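Local structure of thiosulfate reductase (2VPZ) at residues 89-93 with 757-761; 107-112 with 473-479; 408-412 with 725-730; 661-667 with 679-684; 671-677 with 718-722. The protein binds a molybdenum atom, two molybdopterin guanine dinucleotides and a [4Fe-4S] cluster, and probably acts as the molybdenum-containing oxidoreductase subunit that reduces thiosulfate or polysulfide. All coordinates share one frame; numbering follows the deposited sequence.

Interaction 1 of 5, residues 89-93 with 757-761; sequences TYDPD and KRPFD
A chi1 of 180° carries the Phe760 ring away from its own amide and lays it over the backbone of Tyr90, while chi1 of Tyr90 (-42°) sets CG beside the backbone N and brings the ring edge to the same partner. Tyr90 CA sits over the centre of the Phe760 ring, 3.5 Å from the centroid, in a CH-pi contact. The edge of the Tyr90 ring turns to that ring in an offset edge-to-face pair, planes at 77°, with CD2 of Tyr90 3.7 Å from CE2 of Phe760. Pro92 flanks the phenylalanine, its N at the ring edge. Cutting Phe760 back to an alanine is likely to leave the Tyr90 backbone and ring edge without aromatic cover. CG of Pro92 packs over the guanidinium face of Arg758, 3.8 Å from CZ. The Asp93 carboxylate lies at the edge of that group, too close in the model for its details to be trusted. Asn636 binds the carboxylates of Asp91 and Asp93, while Tyr90 OH reaches Val62 N. The tail after helix 752-756 is thus pinned to the loop following helix 80-84 of the Fe4S4 region, the Thr89 side chain about 9 Å from a bound MGD.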
# COMPACT_ATOMS: atom_id res chain seq x y z
N THR A 89 -20.13 27.47 29.78
CA THR A 89 -21.34 27.70 30.53
C THR A 89 -21.33 26.84 31.81
O THR A 89 -21.95 27.22 32.81
CB THR A 89 -22.63 27.32 29.71
OG1 THR A 89 -22.59 27.94 28.42
CG2 THR A 89 -23.90 27.74 30.46
N TYR A 90 -20.61 25.72 31.79
CA TYR A 90 -20.53 24.76 32.92
C TYR A 90 -19.13 24.60 33.49
O TYR A 90 -18.69 23.52 33.89
CB TYR A 90 -21.11 23.43 32.50
CG TYR A 90 -22.36 23.61 31.69
CD1 TYR A 90 -22.38 23.32 30.32
CD2 TYR A 90 -23.52 24.16 32.26
CE1 TYR A 90 -23.52 23.57 29.53
CE2 TYR A 90 -24.67 24.42 31.49
CZ TYR A 90 -24.67 24.12 30.12
OH TYR A 90 -25.79 24.37 29.35
N ASP A 91 -18.45 25.74 33.54
CA ASP A 91 -17.09 25.87 34.04
C ASP A 91 -17.18 26.50 35.48
O ASP A 91 -17.68 27.61 35.63
CB ASP A 91 -16.35 26.78 33.01
CG ASP A 91 -14.88 27.11 33.40
OD1 ASP A 91 -14.41 26.63 34.46
OD2 ASP A 91 -14.22 27.86 32.63
N PRO A 92 -16.71 25.77 36.56
CA PRO A 92 -16.71 26.23 37.96
C PRO A 92 -16.03 27.61 38.30
O PRO A 92 -16.23 28.18 39.41
CB PRO A 92 -16.10 25.06 38.76
CG PRO A 92 -15.31 24.26 37.71
CD PRO A 92 -16.15 24.42 36.45
N ASP A 93 -15.22 28.09 37.35
CA ASP A 93 -14.45 29.37 37.42
C ASP A 93 -15.15 30.46 36.60
O ASP A 93 -14.75 31.63 36.59
CB ASP A 93 -12.99 29.32 36.86
CG ASP A 93 -12.19 28.06 37.28
OD1 ASP A 93 -12.34 27.58 38.40
OD2 ASP A 93 -11.37 27.60 36.42
N LYS A 757 -11.83 17.40 36.30
CA LYS A 757 -12.82 16.62 37.05
C LYS A 757 -13.63 17.35 38.12
O LYS A 757 -14.53 16.73 38.69
CB LYS A 757 -12.21 15.37 37.70
CG LYS A 757 -11.93 14.22 36.78
CD LYS A 757 -11.11 13.18 37.52
CE LYS A 757 -10.49 12.17 36.57
NZ LYS A 757 -11.31 10.94 36.37
N ARG A 758 -13.31 18.61 38.43
CA ARG A 758 -14.07 19.39 39.41
C ARG A 758 -15.52 19.40 38.92
O ARG A 758 -15.76 19.78 37.78
CB ARG A 758 -13.58 20.84 39.50
CG ARG A 758 -12.25 21.06 40.16
CD ARG A 758 -11.42 21.93 39.24
NE ARG A 758 -11.63 23.35 39.45
CZ ARG A 758 -11.64 24.31 38.52
NH1 ARG A 758 -11.44 24.04 37.24
NH2 ARG A 758 -11.79 25.56 38.91
N PRO A 759 -16.50 18.98 39.77
CA PRO A 759 -17.92 18.95 39.38
C PRO A 759 -18.55 20.34 39.13
O PRO A 759 -18.15 21.29 39.78
CB PRO A 759 -18.60 18.25 40.55
CG PRO A 759 -17.46 17.54 41.29
CD PRO A 759 -16.34 18.55 41.16
N PHE A 760 -19.52 20.48 38.22
CA PHE A 760 -20.15 21.80 38.03
C PHE A 760 -21.42 21.91 38.89
O PHE A 760 -22.37 21.13 38.76
CB PHE A 760 -20.49 22.12 36.56
CG PHE A 760 -21.16 23.50 36.36
CD1 PHE A 760 -20.42 24.69 36.47
CD2 PHE A 760 -22.52 23.59 36.04
CE1 PHE A 760 -21.04 25.96 36.26
CE2 PHE A 760 -23.15 24.84 35.83
CZ PHE A 760 -22.41 26.03 35.94
N ASP A 761 -21.40 22.90 39.77
CA ASP A 761 -22.50 23.14 40.69
C ASP A 761 -23.15 24.51 40.50
O ASP A 761 -22.53 25.55 40.73
CB ASP A 761 -22.01 22.93 42.15
CG ASP A 761 -23.12 23.08 43.21
OD1 ASP A 761 -24.23 22.54 43.04
OD2 ASP A 761 -22.85 23.75 44.23

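Interaction 2 of 5, residues 107-112 with 473-479; sequences RGEGKY and VMWADVI
Arg107 meets Asp477 side-on, each of two nitrogens taking its own carboxylate oxygen, with guanidinium and carboxylate planes 40° apart. NE lies 2.7 Å from Asp477 OD1 on a nearly straight bond (165°) to the syn lone pair, in the guanidinium plane; the second bond, Arg107 NH2 to Asp477 OD2 at 2.9 Å, is more bent and tilted. The arginine chain, extended from CG to NE, runs past Trp475 O to get there. Next to it, CA of Gly108 lies over the Trp475 indole face, 3.5 Å from the centroid of its five-membered ring. Tyr112 is met by two apolar side chains: CD1 of Ile479 packs over one ring face, 3.7 Å from the centroid, and CE of Met474 comes obliquely to CE1; its OH donates to Ala476 O at 2.7 Å, on a lone pair in the carbonyl plane. A water accepts from Gly108 N and has Met474 O within reach, at 2.8 Å. Arg107 NH1 also binds the carbonyls of Leu456 and Leu459 by helix 449-457, which packs on Trp475; Arg101 of strand 99-101 shares Asp477, and Ile479 opens strand 479-481, outermost within this chain in the five-stranded parallel sheet.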
# COMPACT_ATOMS: atom_id res chain seq x y z
N ARG A 107 -5.41 49.05 40.48
CA ARG A 107 -5.92 48.24 39.35
C ARG A 107 -4.75 47.26 39.01
O ARG A 107 -3.64 47.69 38.69
CB ARG A 107 -6.21 49.11 38.10
CG ARG A 107 -7.63 49.60 37.91
CD ARG A 107 -7.66 50.79 36.94
NE ARG A 107 -8.80 51.67 37.17
CZ ARG A 107 -8.91 52.94 36.75
NH1 ARG A 107 -7.91 53.49 36.07
NH2 ARG A 107 -9.99 53.65 37.03
N GLY A 108 -4.99 45.94 39.05
CA GLY A 108 -3.94 44.96 38.80
C GLY A 108 -3.91 44.04 40.00
O GLY A 108 -4.03 42.81 39.91
N GLU A 109 -3.70 44.67 41.16
CA GLU A 109 -3.79 44.01 42.49
C GLU A 109 -5.22 43.39 42.26
O GLU A 109 -6.02 44.03 41.59
CB GLU A 109 -3.81 45.14 43.52
CG GLU A 109 -3.79 44.81 45.01
CD GLU A 109 -3.64 46.10 45.84
OE1 GLU A 109 -2.93 47.01 45.35
OE2 GLU A 109 -4.23 46.20 46.93
N GLY A 110 -5.58 42.23 42.78
CA GLY A 110 -6.91 41.70 42.50
C GLY A 110 -8.02 41.72 43.54
O GLY A 110 -8.75 40.73 43.69
N LYS A 111 -8.16 42.85 44.25
CA LYS A 111 -9.17 43.05 45.33
C LYS A 111 -10.57 43.55 44.92
O LYS A 111 -10.71 44.68 44.46
CB LYS A 111 -8.59 44.00 46.42
CG LYS A 111 -8.04 43.32 47.69
CD LYS A 111 -6.53 43.15 47.66
CE LYS A 111 -5.84 44.33 48.34
NZ LYS A 111 -4.51 43.97 48.92
N TYR A 112 -11.60 42.72 45.11
CA TYR A 112 -12.99 42.99 44.75
C TYR A 112 -14.00 42.69 45.86
O TYR A 112 -13.68 41.95 46.79
CB TYR A 112 -13.39 42.13 43.54
CG TYR A 112 -12.71 42.55 42.30
CD1 TYR A 112 -11.46 42.03 41.93
CD2 TYR A 112 -13.21 43.62 41.56
CE1 TYR A 112 -10.74 42.57 40.88
CE2 TYR A 112 -12.52 44.17 40.51
CZ TYR A 112 -11.27 43.65 40.16
OH TYR A 112 -10.55 44.22 39.16
N VAL A 473 -9.59 41.27 32.75
CA VAL A 473 -10.90 41.53 33.37
C VAL A 473 -10.67 41.90 34.86
O VAL A 473 -11.40 42.74 35.44
CB VAL A 473 -11.87 40.27 33.29
CG1 VAL A 473 -13.17 40.52 34.08
CG2 VAL A 473 -12.18 39.91 31.82
N MET A 474 -9.66 41.30 35.47
CA MET A 474 -9.29 41.55 36.85
C MET A 474 -8.42 42.81 37.08
O MET A 474 -7.70 42.92 38.08
CB MET A 474 -8.66 40.29 37.49
CG MET A 474 -9.39 38.96 37.20
SD MET A 474 -11.17 39.00 37.62
CE MET A 474 -11.10 39.13 39.46
N TRP A 475 -8.46 43.74 36.13
CA TRP A 475 -7.79 45.06 36.24
C TRP A 475 -8.90 46.12 36.25
O TRP A 475 -8.62 47.32 36.28
CB TRP A 475 -6.87 45.38 35.07
CG TRP A 475 -5.47 44.88 35.22
CD1 TRP A 475 -5.07 43.59 35.47
CD2 TRP A 475 -4.27 45.66 35.12
NE1 TRP A 475 -3.70 43.53 35.53
CE2 TRP A 475 -3.18 44.78 35.31
CE3 TRP A 475 -4.01 47.01 34.86
CZ2 TRP A 475 -1.85 45.21 35.29
CZ3 TRP A 475 -2.69 47.46 34.83
CH2 TRP A 475 -1.62 46.54 35.04
N ALA A 476 -10.15 45.69 36.23
CA ALA A 476 -11.29 46.61 36.17
C ALA A 476 -11.94 47.16 37.47
O ALA A 476 -11.90 46.49 38.52
CB ALA A 476 -12.43 45.94 35.31
N ASP A 477 -12.48 48.39 37.41
CA ASP A 477 -13.28 48.98 38.51
C ASP A 477 -14.65 48.42 37.97
O ASP A 477 -15.08 48.82 36.90
CB ASP A 477 -13.42 50.54 38.47
CG ASP A 477 -12.22 51.27 37.90
OD1 ASP A 477 -11.10 50.99 38.36
OD2 ASP A 477 -12.41 52.13 36.99
N VAL A 478 -15.33 47.52 38.68
CA VAL A 478 -16.57 46.92 38.14
C VAL A 478 -16.39 45.93 36.98
O VAL A 478 -15.92 46.28 35.86
CB VAL A 478 -17.70 47.95 37.64
CG1 VAL A 478 -19.11 47.32 37.85
CG2 VAL A 478 -17.62 49.29 38.35
N ILE A 479 -16.77 44.69 37.28
CA ILE A 479 -16.77 43.52 36.41
C ILE A 479 -18.27 43.15 36.32
O ILE A 479 -18.91 43.02 37.35
CB ILE A 479 -16.00 42.30 37.08
CG1 ILE A 479 -14.51 42.58 37.21
CG2 ILE A 479 -16.24 41.00 36.26
CD1 ILE A 479 -13.77 41.79 38.32
O HOH W 1 -7.75 44.90 39.99

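Interaction 3 of 5, residues 408-412 with 725-730; sequences GKFFA and LDPISG
The ring of Phe410 lies flat over Gly730, whose CA stands 3.4 Å from the ring centroid and only 6° off its normal, a CH-pi contact that leaves no room for a CB on Gly730; the glycine N lies over the same face, 3.3 Å from CD1 of Phe410. Phe410 reaches it with CG between its backbone N and carbonyl carbon (chi1 44°), folding the ring back across the 725-730 loop. Beside it, Phe411 N donates to Pro727 O at 2.8 Å. Ala412 N likewise donates to Ile728 O, a bond to be read with caution, as that oxygen is crowded in the model. These bonds tie a loop of the molybdopterin oxidoreductase family region to one of the dinucleotide-binding region. The second loop is shaped by an Asx turn in which Asp726 OD1 takes the backbone N of Ile728 at 3.1 Å, from above the carboxylate plane. Asp726 OD2 accepts from Ser729 OG at 2.7 Å and from Thr341 OG1, so both aspartate oxygens help fix the loop. Farther out, Phe411 rests on helix 594-600, while Ala412 and Ser729 both pack on Val179 of helix 168-184. The side chain of Ser729 is about 13 Å from the molybdenum atom.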
# COMPACT_ATOMS: atom_id res chain seq x y z
N GLY A 408 -5.68 61.62 12.30
CA GLY A 408 -4.70 61.96 11.31
C GLY A 408 -3.59 60.95 11.09
O GLY A 408 -2.67 61.16 10.29
N LYS A 409 -3.68 59.78 11.72
CA LYS A 409 -2.58 58.83 11.64
C LYS A 409 -2.29 57.97 10.39
O LYS A 409 -1.15 57.58 10.14
CB LYS A 409 -2.57 57.98 12.94
CG LYS A 409 -2.19 58.78 14.20
CD LYS A 409 -2.60 58.07 15.50
CE LYS A 409 -3.15 59.05 16.57
NZ LYS A 409 -3.71 58.35 17.79
N PHE A 410 -3.33 57.71 9.61
CA PHE A 410 -3.26 56.93 8.37
C PHE A 410 -4.32 57.50 7.39
O PHE A 410 -5.15 58.32 7.81
CB PHE A 410 -3.49 55.44 8.67
CG PHE A 410 -4.62 55.15 9.64
CD1 PHE A 410 -5.91 54.95 9.17
CD2 PHE A 410 -4.38 55.10 11.01
CE1 PHE A 410 -6.98 54.68 10.06
CE2 PHE A 410 -5.44 54.84 11.93
CZ PHE A 410 -6.74 54.63 11.45
N PHE A 411 -4.32 57.09 6.12
CA PHE A 411 -5.26 57.61 5.09
C PHE A 411 -6.74 57.23 5.23
O PHE A 411 -7.62 58.10 5.22
CB PHE A 411 -4.78 57.24 3.68
CG PHE A 411 -5.67 57.80 2.56
CD1 PHE A 411 -5.36 59.01 1.95
CD2 PHE A 411 -6.81 57.09 2.12
CE1 PHE A 411 -6.17 59.54 0.92
CE2 PHE A 411 -7.63 57.62 1.09
CZ PHE A 411 -7.31 58.85 0.49
N ALA A 412 -6.99 55.93 5.30
CA ALA A 412 -8.34 55.36 5.45
C ALA A 412 -9.11 55.91 6.66
O ALA A 412 -8.52 56.48 7.59
CB ALA A 412 -8.29 53.80 5.48
N LEU A 725 2.86 50.29 11.50
CA LEU A 725 1.56 50.90 11.13
C LEU A 725 1.35 50.95 9.60
O LEU A 725 2.21 51.46 8.88
CB LEU A 725 1.43 52.37 11.65
CG LEU A 725 0.18 52.87 12.40
CD1 LEU A 725 0.03 54.42 12.31
CD2 LEU A 725 -1.09 52.20 11.85
N ASP A 726 0.25 50.39 9.10
CA ASP A 726 -0.05 50.51 7.68
C ASP A 726 -0.53 51.98 7.54
O ASP A 726 -1.52 52.38 8.18
CB ASP A 726 -1.17 49.53 7.23
CG ASP A 726 -1.48 49.61 5.70
OD1 ASP A 726 -0.90 50.46 5.00
OD2 ASP A 726 -2.33 48.81 5.23
N PRO A 727 0.16 52.80 6.72
CA PRO A 727 -0.23 54.20 6.51
C PRO A 727 -1.52 54.45 5.66
O PRO A 727 -2.00 55.57 5.57
CB PRO A 727 1.01 54.85 5.89
CG PRO A 727 1.64 53.70 5.08
CD PRO A 727 1.30 52.43 5.87
N ILE A 728 -2.04 53.38 5.06
CA ILE A 728 -3.24 53.37 4.19
C ILE A 728 -4.58 52.86 4.84
O ILE A 728 -5.63 53.51 4.71
CB ILE A 728 -3.01 52.51 2.86
CG1 ILE A 728 -2.04 53.18 1.88
CG2 ILE A 728 -4.36 52.23 2.17
CD1 ILE A 728 -2.17 52.67 0.40
N SER A 729 -4.49 51.70 5.51
CA SER A 729 -5.57 50.91 6.21
C SER A 729 -5.34 50.77 7.74
O SER A 729 -5.21 49.63 8.17
CB SER A 729 -5.60 49.47 5.70
OG SER A 729 -4.70 48.66 6.47
N GLY A 730 -5.27 51.82 8.54
CA GLY A 730 -5.00 51.62 9.95
C GLY A 730 -4.34 50.35 10.60
O GLY A 730 -4.05 50.38 11.79

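Interaction 4 of 5, residues 661-667 with 679-684; sequences LKEGDYV and PVRVKP
Val667 O is met by two successive residues of the facing strand: Val680 N donates to it at 3.0 Å, almost straight (171°), and Pro679 CA adds a CA-H...O contact. The return bond, Val667 N to Val680 O, is also 3.0 Å but more bent, and that oxygen is approached in turn by Tyr666 CA. Val667 and Val680 therefore form an antiparallel hydrogen-bonded pair, with Tyr666 and Arg681 the non-hydrogen-bonded pair next to it. One further bond, from Val682 N to Asp665 O, continues the pairing into the loop. This is the open end of the beta hairpin 666-671/676-683, part of the mixed sheet of the dinucleotide-binding domain, a family related to double-psi beta barrels. On the Tyr666 face, the methylene CG of Arg681 lies over the tyrosine ring, 3.4 Å from CZ, and the guanidinium plane stands at 71° to the ring. Glu646 receives both polar ends, one carboxylate oxygen from Tyr666 OH and the other from Arg681 NH1. A leucine in place of Tyr666 would probably leave Glu646 without its hydroxyl partner and the Arg681 stem freer to turn. On the Val667 face, its CG2 meets CG2 of Val682 at 3.6 Å, and Leu661 and Val667 pack on Leu741 of strand 738-744. A type I turn, Lys662 to Asp665, leads into the strand. Asp665 OD2 accepts from Lys662 N at 3.0 Å, from above the carboxylate plane, and Pro684 packs its CG against the turn at Glu663.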
# COMPACT_ATOMS: atom_id res chain seq x y z
N LEU A 661 19.21 21.38 20.88
CA LEU A 661 17.81 21.07 21.21
C LEU A 661 17.20 19.81 20.62
O LEU A 661 17.35 19.54 19.44
CB LEU A 661 16.94 22.29 20.82
CG LEU A 661 17.39 23.69 21.31
CD1 LEU A 661 16.68 24.83 20.53
CD2 LEU A 661 17.16 23.81 22.83
N LYS A 662 16.50 19.01 21.41
CA LYS A 662 15.87 17.84 20.83
C LYS A 662 14.36 17.75 21.06
O LYS A 662 13.75 18.65 21.66
CB LYS A 662 16.60 16.54 21.15
CG LYS A 662 17.19 16.42 22.56
CD LYS A 662 18.57 15.73 22.55
CE LYS A 662 19.64 16.62 21.88
NZ LYS A 662 20.91 15.88 21.55
N GLU A 663 13.78 16.64 20.64
CA GLU A 663 12.36 16.41 20.73
C GLU A 663 11.55 16.83 21.96
O GLU A 663 10.57 17.58 21.85
CB GLU A 663 12.03 14.97 20.36
CG GLU A 663 11.01 14.86 19.25
CD GLU A 663 11.49 13.97 18.10
OE1 GLU A 663 12.00 12.86 18.41
OE2 GLU A 663 11.36 14.39 16.93
N GLY A 664 11.92 16.40 23.15
CA GLY A 664 11.14 16.80 24.31
C GLY A 664 11.61 18.00 25.11
O GLY A 664 11.12 18.23 26.20
N ASP A 665 12.54 18.77 24.58
CA ASP A 665 13.05 19.95 25.30
C ASP A 665 12.08 21.12 25.39
O ASP A 665 11.12 21.22 24.63
CB ASP A 665 14.36 20.46 24.68
CG ASP A 665 15.54 19.50 24.83
OD1 ASP A 665 15.37 18.47 25.51
OD2 ASP A 665 16.62 19.80 24.26
N TYR A 666 12.36 22.01 26.34
CA TYR A 666 11.59 23.23 26.55
C TYR A 666 12.53 24.38 26.31
O TYR A 666 13.75 24.23 26.33
CB TYR A 666 10.95 23.27 27.92
CG TYR A 666 9.67 22.48 27.90
CD1 TYR A 666 9.70 21.08 27.90
CD2 TYR A 666 8.43 23.13 27.80
CE1 TYR A 666 8.53 20.34 27.79
CE2 TYR A 666 7.25 22.40 27.69
CZ TYR A 666 7.30 21.00 27.68
OH TYR A 666 6.14 20.28 27.57
N VAL A 667 11.94 25.55 26.10
CA VAL A 667 12.75 26.72 25.77
C VAL A 667 12.01 28.01 26.15
O VAL A 667 10.78 28.00 26.28
CB VAL A 667 12.96 26.69 24.20
CG1 VAL A 667 12.61 28.05 23.60
CG2 VAL A 667 14.38 26.25 23.81
N PRO A 679 8.07 28.88 29.57
CA PRO A 679 8.56 27.70 28.82
C PRO A 679 7.62 27.00 27.82
O PRO A 679 6.51 26.64 28.20
CB PRO A 679 9.08 26.76 29.94
CG PRO A 679 8.19 27.04 31.11
CD PRO A 679 7.66 28.50 30.93
N VAL A 680 8.08 26.84 26.57
CA VAL A 680 7.36 26.18 25.43
C VAL A 680 8.08 24.95 24.90
O VAL A 680 9.32 24.92 24.85
CB VAL A 680 7.23 27.08 24.13
CG1 VAL A 680 5.77 27.24 23.75
CG2 VAL A 680 7.95 28.40 24.31
N ARG A 681 7.32 23.97 24.45
CA ARG A 681 7.93 22.77 23.91
C ARG A 681 8.53 23.04 22.52
O ARG A 681 7.96 23.79 21.71
CB ARG A 681 6.95 21.60 23.86
CG ARG A 681 7.56 20.29 24.32
CD ARG A 681 6.60 19.11 24.14
NE ARG A 681 6.39 18.75 22.74
CZ ARG A 681 5.24 18.87 22.05
NH1 ARG A 681 4.15 19.35 22.63
NH2 ARG A 681 5.18 18.47 20.77
N VAL A 682 9.70 22.46 22.28
CA VAL A 682 10.43 22.59 21.01
C VAL A 682 9.96 21.53 19.98
O VAL A 682 9.75 20.37 20.37
CB VAL A 682 11.99 22.47 21.24
CG1 VAL A 682 12.72 22.45 19.89
CG2 VAL A 682 12.49 23.62 22.13
N LYS A 683 9.79 21.91 18.71
CA LYS A 683 9.30 21.04 17.65
C LYS A 683 10.17 21.05 16.39
O LYS A 683 9.86 21.71 15.34
CB LYS A 683 7.84 21.35 17.33
CG LYS A 683 7.04 20.21 16.73
CD LYS A 683 6.70 20.50 15.28
CE LYS A 683 5.19 20.37 15.01
NZ LYS A 683 4.91 19.88 13.62
N PRO A 684 11.30 20.30 16.48
CA PRO A 684 12.36 20.05 15.53
C PRO A 684 11.97 19.33 14.24
O PRO A 684 12.82 18.71 13.63
CB PRO A 684 13.39 19.25 16.35
CG PRO A 684 12.54 18.46 17.32
CD PRO A 684 11.46 19.49 17.69

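Interaction 5 of 5, residues 671-677 with 718-722; sequences NQDGVKE and YLQTR
Leu719 fills the tight half of the contact. Its CG lies 3.7 Å from CG of Glu677, its CD1 rests on the CB of the same glutamate, and its CD2 reaches Val675 O at 3.5 Å and also touches CB of Asn671. The leucine's CG lies beside its backbone N (chi1 -75°), which turns both methyl groups to the hairpin; Leu621, Leu669 and Val739 of three sheet strands close in around it. Next to it, Val675 CG1 touches Tyr718 O at 3.3 Å, and the bent chain of Glu677 brings its carboxylate to CB of Tyr718. Both carboxylate oxygens of Glu677 have partners beyond the pair, OE1 in Ser715 N and OE2 in Lys702, while Tyr718 OH reaches Glu471. The 671-677 segment is the tip of the hairpin 666-671/676-683. It makes a type I turn followed by a G1 bulge: Gly674 N donates to Asn671 O and Asn671 N to Val675 O, with Gly674 at a positive phi that glycine takes easily and a CB would crowd. Toward solvent the contact thins to the extended Arg722. Its NH2 makes a weak, strongly bent bond (123°) to Asp673 OD1 at 2.8 Å, a salt bridge with carboxylate and guanidinium planes 51° apart. CG of Gln672 lies over the centre of the guanidinium face, 3.6 Å from CZ of Arg722. Between the two halves the 718-722 loop makes an inverse gamma turn at Gln720, which turns away from the hairpin into the cofactor pocket, where OE1 makes a weak hydrogen bond to an MGD.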
# COMPACT_ATOMS: atom_id res chain seq x y z
N ASN A 671 12.47 38.20 22.85
CA ASN A 671 12.42 39.04 21.66
C ASN A 671 13.55 40.09 21.60
O ASN A 671 14.33 40.21 22.54
CB ASN A 671 11.01 39.69 21.42
CG ASN A 671 10.62 40.77 22.45
OD1 ASN A 671 9.52 41.34 22.38
ND2 ASN A 671 11.51 41.04 23.40
N GLN A 672 13.65 40.81 20.48
CA GLN A 672 14.68 41.81 20.27
C GLN A 672 14.71 42.86 21.42
O GLN A 672 15.75 43.49 21.66
CB GLN A 672 14.53 42.47 18.88
CG GLN A 672 13.33 43.45 18.69
CD GLN A 672 11.97 42.78 18.56
OE1 GLN A 672 10.96 43.26 19.10
NE2 GLN A 672 11.91 41.66 17.82
N ASP A 673 13.60 43.01 22.15
CA ASP A 673 13.52 43.95 23.28
C ASP A 673 13.66 43.32 24.70
O ASP A 673 13.28 43.95 25.68
CB ASP A 673 12.22 44.79 23.22
CG ASP A 673 12.10 45.64 21.94
OD1 ASP A 673 13.10 46.28 21.56
OD2 ASP A 673 11.01 45.65 21.33
N GLY A 674 14.17 42.09 24.78
CA GLY A 674 14.34 41.41 26.04
C GLY A 674 13.15 40.72 26.73
O GLY A 674 13.33 40.03 27.75
N VAL A 675 11.94 40.86 26.23
CA VAL A 675 10.79 40.19 26.84
C VAL A 675 10.88 38.66 26.62
O VAL A 675 11.14 38.19 25.49
CB VAL A 675 9.38 40.75 26.32
CG1 VAL A 675 8.22 40.04 27.02
CG2 VAL A 675 9.28 42.28 26.57
N LYS A 676 10.74 37.89 27.72
CA LYS A 676 10.78 36.42 27.78
C LYS A 676 9.36 35.84 27.85
O LYS A 676 8.53 36.39 28.58
CB LYS A 676 11.52 35.93 29.03
CG LYS A 676 13.00 35.72 28.94
CD LYS A 676 13.65 35.99 30.30
CE LYS A 676 15.17 35.87 30.26
NZ LYS A 676 15.64 34.45 30.36
N GLU A 677 9.09 34.76 27.13
CA GLU A 677 7.77 34.14 27.22
C GLU A 677 7.79 32.66 27.71
O GLU A 677 8.35 31.78 27.03
CB GLU A 677 6.96 34.34 25.91
CG GLU A 677 5.87 35.44 26.04
CD GLU A 677 4.90 35.14 27.19
OE1 GLU A 677 4.24 34.08 27.11
OE2 GLU A 677 4.81 35.93 28.15
N TYR A 718 2.57 38.79 23.94
CA TYR A 718 3.50 39.34 24.92
C TYR A 718 4.89 39.51 24.28
O TYR A 718 5.74 40.22 24.82
CB TYR A 718 3.60 38.50 26.19
CG TYR A 718 2.62 38.89 27.27
CD1 TYR A 718 1.30 38.47 27.20
CD2 TYR A 718 3.00 39.69 28.36
CE1 TYR A 718 0.38 38.82 28.18
CE2 TYR A 718 2.08 40.05 29.36
CZ TYR A 718 0.76 39.61 29.26
OH TYR A 718 -0.18 39.92 30.22
N LEU A 719 5.13 38.88 23.14
CA LEU A 719 6.43 39.00 22.47
C LEU A 719 6.38 40.04 21.37
O LEU A 719 7.41 40.45 20.85
CB LEU A 719 6.87 37.67 21.87
CG LEU A 719 7.38 36.62 22.84
CD1 LEU A 719 7.23 35.21 22.26
CD2 LEU A 719 8.84 36.92 23.16
N GLN A 720 5.16 40.42 20.99
CA GLN A 720 4.94 41.41 19.93
C GLN A 720 4.90 42.79 20.57
O GLN A 720 3.86 43.40 20.82
CB GLN A 720 3.67 41.05 19.12
CG GLN A 720 3.92 39.88 18.14
CD GLN A 720 2.76 38.89 18.00
OE1 GLN A 720 1.82 38.87 18.80
NE2 GLN A 720 2.83 38.03 16.96
N THR A 721 6.10 43.26 20.86
CA THR A 721 6.34 44.51 21.51
C THR A 721 6.19 45.73 20.58
O THR A 721 5.66 46.77 20.99
CB THR A 721 7.76 44.47 22.17
OG1 THR A 721 7.65 44.12 23.54
CG2 THR A 721 8.48 45.78 21.97
N ARG A 722 6.64 45.56 19.34
CA ARG A 722 6.60 46.58 18.26
C ARG A 722 5.66 46.16 17.10
O ARG A 722 5.27 45.00 17.03
CB ARG A 722 8.01 46.79 17.67
CG ARG A 722 9.18 46.97 18.68
CD ARG A 722 10.57 46.77 18.00
NE ARG A 722 11.76 47.08 18.80
CZ ARG A 722 13.02 47.05 18.36
NH1 ARG A 722 13.27 46.72 17.10
NH2 ARG A 722 14.03 47.37 19.17

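How the interactions relate
Interactions 4 and 5 occupy the two ends of one hairpin, 666-671/676-683, their centres 19 Å apart; the tip, interaction 5, is the end next to the cofactor, holding Gln720 of an MGD pocket. A few residues along the chain, 725-730 carries on to interaction 3, 24 Å from interaction 5 between centres. Interactions 1 and 2 lie on the same side of the chain's centre, about 8 Å apart at their nearest atoms, and interactions 2 and 5 approach to about 7 Å; the side chain of Val473 in interaction 2 comes within about 5 Å of an MGD. Along the sequence, interaction 1 encloses all the others, while interactions 2 and 3 cross, as do 4 and 5.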